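Local atomic coordinates of O-methyltransferase (Burkholderia thailandensis, PDB entry 3MCZ), a protein that probably transfers a methyl group from S-adenosylmethionine to an oxygen atom of its substrate and probably works as a dimer. Residues Val168-Glu173 with Gly334-Gly339; Leu174-Arg179 with Ala249-Leu254. All coordinates share one frame; numbering follows the deposited sequence.

Contact 1: Val168-Glu173 with Gly334-Gly339; sequences VDVVSE and GERSIG
With chi1 at 169°, V170 holds CG1 opposite its backbone N, which sends this methyl out from the helix toward I338 and R336. I338 reaches forward with CD1, and the two side chains meet tip to tip. V170 CG1 and I338 CD1 lie 3.4 Å apart, tighter than usual for two methyls. A second, looser pair runs alongside, I338 CG2 lying 3.9 Å from V170 CG2, so both branches of the valine rest on the isoleucine. R336 and V170 approach each other from opposite directions; the arginine bends at chi2 (68°) and lays one face of its guanidinium over V170 CG1, with R336 NH2 3.7 Å from that V170 methyl carbon. The methyl sits toward the rim of that face. These contacts lay the last turn of helix 150-172 against strand 332-338, within this chain an outermost strand of the Rossmann-like sheet of class I methyltransferases, where it pairs antiparallel with 341-347. R336 and I338 also touch L343 of that neighbouring strand. On the helix, S172 OG donates to D169 O at 2.9 Å from above the carbonyl plane, while V168 packs on Y193 and Q196 of helix 192-200.

Contact 2: Leu174-Arg179 with Ala249-Leu254; sequences LGVFAR and ADVVML
F177 meets V251 at its CE1 corner: V251 CG1 comes to 3.6 Å from F177 CE1, approaching the ring obliquely, and the two side chains cross at about a right angle. The selenium of M253, a selenomethionine, lies beside the next ring atom, 4.1 Å from F177 CZ. It sits near the ring plane, 79° off the normal and 5.4 Å from the ring centroid, which makes this an edge-on Met-aromatic contact. V176 adds a smaller apolar patch, its CG2 standing 4.0 Å from V251 CG2. The same V176 methyl covers one face of the F177 ring, 4.0 Å above the plane and over its centre, so it is shared between the aromatic ring and the strand valine. V251 has CG1 opposite its backbone N (chi1 -176°), and both its methyls face the loop, whereas an extended chi2 (-168°) in M253 carries SE out to the ring edge. V251 and M253 alternate with V252, which points away and packs on L186 and L276; this is the two-residue repeat of a strand inside the parallel core of a Rossmann-like methyltransferase sheet. Strand 251-255 runs between 182-186 and 281-288, and V251 is bonded through its backbone to T182 and I184. Further out, L284 of strand 281-288 touches both F177 and V251, and L204 packs on F177. Where the chain turns a corner at D250, its carboxylate OD2 bonds to R181 N and its own N to T182 OG1, tying this corner to the residues just after the 174-179 segment. Within 174-179 the F177 N to L174 O bond is weak, at 3.4 Å.

How the contacts relate
The two contacts lie about 12 Å apart between centres and reach the same seven-stranded sheet. Along the chain, 168-173 ends helix 150-172 and runs straight into 174-179; 249-254 follows later, and 334-339 comes last, so contact 2 falls within the span that contact 1 closes. One continuous piece of chain, from the helix end to the loop before strand 182-186, thus reaches the central strand 251-255 and the outermost strand 332-338. The contacts also touch directly: V171 O lies 3.2 Å from F177 CE2, and V171 CG1 is 4.2 Å from M253 SE. Together they pack the end of helix 150-172 and the loop leading to strand 182-186 against the sheet of the methyltransferase domain.

Contact 1: Val168-Glu173 with Gly334-Gly339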
loop_
_atom_site.group_PDB
_atom_site.type_symbol
_atom_site.label_atom_id
_atom_site.label_comp_id
_atom_site.label_asym_id
_atom_site.label_seq_id
_atom_site.Cartn_x
_atom_site.Cartn_y
_atom_site.Cartn_z
ATOM N N VAL A 168 20.846 7.763 16.488
ATOM C CA VAL A 168 21.243 8.819 17.444
ATOM C C VAL A 168 22.043 8.249 18.613
ATOM O O VAL A 168 23.080 8.786 19.001
ATOM C CB VAL A 168 20.026 9.590 17.989
ATOM C CG1 VAL A 168 20.478 10.543 19.045
ATOM C CG2 VAL A 168 19.301 10.348 16.822
ATOM N N ASP A 169 21.565 7.145 19.158
ATOM C CA ASP A 169 22.230 6.499 20.293
ATOM C C ASP A 169 23.631 6.003 19.922
ATOM O O ASP A 169 24.563 6.170 20.702
ATOM C CB ASP A 169 21.372 5.346 20.820
ATOM C CG ASP A 169 19.946 5.785 21.173
ATOM O OD1 ASP A 169 19.754 6.982 21.502
ATOM O OD2 ASP A 169 19.023 4.940 21.118
ATOM N N VAL A 170 23.792 5.466 18.710
ATOM C CA VAL A 170 25.113 5.027 18.234
ATOM C C VAL A 170 26.053 6.185 17.968
ATOM O O VAL A 170 27.204 6.171 18.403
ATOM C CB VAL A 170 25.011 4.141 16.987
ATOM C CG1 VAL A 170 26.391 3.923 16.370
ATOM C CG2 VAL A 170 24.354 2.814 17.342
ATOM N N VAL A 171 25.570 7.223 17.289
ATOM C CA VAL A 171 26.403 8.392 17.036
ATOM C C VAL A 171 26.891 9.024 18.346
ATOM O O VAL A 171 28.069 9.391 18.479
ATOM C CB VAL A 171 25.646 9.434 16.161
ATOM C CG1 VAL A 171 26.361 10.771 16.126
ATOM C CG2 VAL A 171 25.491 8.884 14.760
ATOM N N SER A 172 25.998 9.137 19.327
ATOM C CA SER A 172 26.373 9.805 20.578
ATOM C C SER A 172 27.492 9.076 21.347
ATOM O O SER A 172 28.213 9.727 22.110
ATOM C CB SER A 172 25.158 9.998 21.485
ATOM O OG SER A 172 24.712 8.753 21.954
ATOM N N GLU A 173 27.652 7.764 21.147
ATOM C CA GLU A 173 28.738 6.977 21.808
ATOM C C GLU A 173 30.040 6.887 21.025
ATOM O O GLU A 173 30.966 6.203 21.454
ATOM C CB GLU A 173 28.286 5.542 22.130
ATOM N N GLY A 334 36.998 5.791 8.055
ATOM C CA GLY A 334 36.544 4.610 8.784
ATOM C C GLY A 334 35.040 4.454 8.602
ATOM O O GLY A 334 34.389 5.324 8.076
ATOM N N GLU A 335 34.493 3.333 9.032
ATOM C CA GLU A 335 33.067 3.090 8.972
ATOM C C GLU A 335 32.501 2.230 10.112
ATOM O O GLU A 335 33.234 1.542 10.838
ATOM C CB GLU A 335 32.726 2.442 7.665
ATOM C CG GLU A 335 33.270 1.068 7.527
ATOM C CD GLU A 335 32.991 0.517 6.151
ATOM O OE1 GLU A 335 32.865 1.325 5.202
ATOM O OE2 GLU A 335 32.869 -0.702 6.025
ATOM N N ARG A 336 31.186 2.299 10.222
ATOM C CA ARG A 336 30.410 1.627 11.218
ATOM C C ARG A 336 29.046 1.323 10.579
ATOM O O ARG A 336 28.418 2.210 10.013
ATOM C CB ARG A 336 30.258 2.570 12.407
ATOM C CG ARG A 336 29.286 2.144 13.449
ATOM C CD ARG A 336 29.771 0.935 14.169
ATOM N NE ARG A 336 28.948 0.657 15.336
ATOM C CZ ARG A 336 29.061 1.272 16.503
ATOM N NH1 ARG A 336 29.978 2.230 16.696
ATOM N NH2 ARG A 336 28.238 0.922 17.480
ATOM N N SER A 337 28.600 0.071 10.682
ATOM C CA SER A 337 27.260 -0.333 10.255
ATOM C C SER A 337 26.296 -0.054 11.374
ATOM O O SER A 337 26.538 -0.480 12.505
ATOM C CB SER A 337 27.183 -1.836 9.981
ATOM O OG SER A 337 27.830 -2.127 8.764
ATOM N N ILE A 338 25.197 0.629 11.060
ATOM C CA ILE A 338 24.086 0.744 11.985
ATOM C C ILE A 338 22.812 0.253 11.301
ATOM O O ILE A 338 22.089 1.031 10.670
ATOM C CB ILE A 338 23.914 2.189 12.499
ATOM C CG1 ILE A 338 25.278 2.828 12.788
ATOM C CG2 ILE A 338 22.954 2.184 13.722
ATOM C CD1 ILE A 338 25.218 4.283 13.158
ATOM N N GLY A 339 22.525 -1.034 11.453
ATOM C CA GLY A 339 21.424 -1.675 10.754
ATOM C C GLY A 339 21.562 -1.457 9.235
ATOM O O GLY A 339 22.567 -1.807 8.644
#

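Contact 2: Leu174-Arg179 with Ala249-Leu254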
loop_
_atom_site.group_PDB
_atom_site.type_symbol
_atom_site.label_atom_id
_atom_site.label_comp_id
_atom_site.label_asym_id
_atom_site.label_seq_id
_atom_site.Cartn_x
_atom_site.Cartn_y
_atom_site.Cartn_z
ATOM N N LEU A 174 30.127 7.542 19.880
ATOM C CA LEU A 174 31.367 7.512 19.109
ATOM C C LEU A 174 32.543 8.092 19.905
ATOM O O LEU A 174 32.389 9.080 20.599
ATOM C CB LEU A 174 31.220 8.299 17.822
ATOM C CG LEU A 174 30.325 7.660 16.757
ATOM C CD1 LEU A 174 30.226 8.627 15.566
ATOM C CD2 LEU A 174 30.866 6.287 16.325
ATOM N N GLY A 175 33.711 7.481 19.760
ATOM C CA GLY A 175 34.919 7.931 20.443
ATOM C C GLY A 175 35.481 9.272 19.997
ATOM O O GLY A 175 36.231 9.911 20.743
ATOM N N VAL A 176 35.091 9.749 18.824
ATOM C CA VAL A 176 35.602 11.009 18.331
ATOM C C VAL A 176 35.137 12.189 19.189
ATOM O O VAL A 176 35.684 13.268 19.065
ATOM C CB VAL A 176 35.192 11.274 16.861
ATOM C CG1 VAL A 176 35.755 10.167 15.938
ATOM C CG2 VAL A 176 33.638 11.465 16.739
ATOM N N PHE A 177 34.122 11.986 20.027
ATOM C CA PHE A 177 33.556 13.079 20.838
ATOM C C PHE A 177 34.267 13.292 22.164
ATOM O O PHE A 177 34.228 14.393 22.674
ATOM C CB PHE A 177 32.056 12.866 21.091
ATOM C CG PHE A 177 31.217 13.035 19.856
ATOM C CD1 PHE A 177 31.144 14.261 19.210
ATOM C CD2 PHE A 177 30.531 11.957 19.309
ATOM C CE1 PHE A 177 30.425 14.406 18.051
ATOM C CE2 PHE A 177 29.771 12.117 18.132
ATOM C CZ PHE A 177 29.706 13.337 17.512
ATOM N N ALA A 178 34.961 12.266 22.679
ATOM C CA ALA A 178 35.468 12.257 24.065
ATOM C C ALA A 178 36.486 13.384 24.299
ATOM O O ALA A 178 36.462 14.007 25.340
ATOM C CB ALA A 178 36.120 10.887 24.404
ATOM N N ARG A 179 37.343 13.661 23.307
ATOM C CA ARG A 179 38.374 14.693 23.431
ATOM C C ARG A 179 38.097 15.918 22.539
ATOM O O ARG A 179 38.951 16.801 22.395
ATOM C CB ARG A 179 39.755 14.119 23.094
ATOM C CG ARG A 179 40.240 12.925 23.935
ATOM C CD ARG A 179 40.767 13.319 25.281
ATOM N NE ARG A 179 41.354 12.186 26.027
ATOM C CZ ARG A 179 41.559 12.172 27.353
ATOM N NH1 ARG A 179 41.234 13.233 28.107
ATOM N NH2 ARG A 179 42.091 11.096 27.945
ATOM N N ALA A 249 35.384 23.137 13.305
ATOM C CA ALA A 249 35.016 22.371 14.487
ATOM C C ALA A 249 35.829 21.104 14.550
ATOM O O ALA A 249 36.384 20.666 13.541
ATOM C CB ALA A 249 33.516 22.034 14.507
ATOM N N ASP A 250 35.854 20.494 15.736
ATOM C CA ASP A 250 36.502 19.193 15.915
ATOM C C ASP A 250 35.737 18.048 15.242
ATOM O O ASP A 250 36.345 17.098 14.747
ATOM C CB ASP A 250 36.651 18.909 17.402
ATOM C CG ASP A 250 37.556 19.923 18.085
ATOM O OD1 ASP A 250 38.615 20.222 17.489
ATOM O OD2 ASP A 250 37.191 20.458 19.174
ATOM N N VAL A 251 34.417 18.137 15.276
ATOM C CA VAL A 251 33.524 17.191 14.641
ATOM C C VAL A 251 32.464 17.908 13.817
ATOM O O VAL A 251 31.801 18.850 14.273
ATOM C CB VAL A 251 32.855 16.201 15.636
ATOM C CG1 VAL A 251 31.987 15.171 14.857
ATOM C CG2 VAL A 251 33.883 15.477 16.467
ATOM N N VAL A 252 32.331 17.495 12.552
ATOM C CA VAL A 252 31.360 18.077 11.638
ATOM C C VAL A 252 30.454 16.934 11.213
ATOM O O VAL A 252 30.930 15.861 10.878
ATOM C CB VAL A 252 32.065 18.723 10.407
ATOM C CG1 VAL A 252 31.050 19.250 9.374
ATOM C CG2 VAL A 252 33.063 19.821 10.878
HETATM N N MSE A 253 29.136 17.138 11.229
HETATM C CA MSE A 253 28.230 16.044 10.916
HETATM C C MSE A 253 27.343 16.389 9.721
HETATM O O MSE A 253 26.838 17.489 9.641
HETATM C CB MSE A 253 27.346 15.717 12.124
HETATM C CG MSE A 253 28.091 15.481 13.384
HETATM SE SE MSE A 253 27.012 14.731 14.799
HETATM C CE MSE A 253 25.980 16.230 15.215
ATOM N N LEU A 254 27.169 15.403 8.851
ATOM C CA LEU A 254 26.233 15.393 7.734
ATOM C C LEU A 254 25.372 14.143 7.890
ATOM O O LEU A 254 25.669 13.112 7.302
ATOM C CB LEU A 254 26.987 15.264 6.424
ATOM C CG LEU A 254 27.473 16.494 5.694
ATOM C CD1 LEU A 254 28.361 16.036 4.528
ATOM C CD2 LEU A 254 26.288 17.413 5.185
#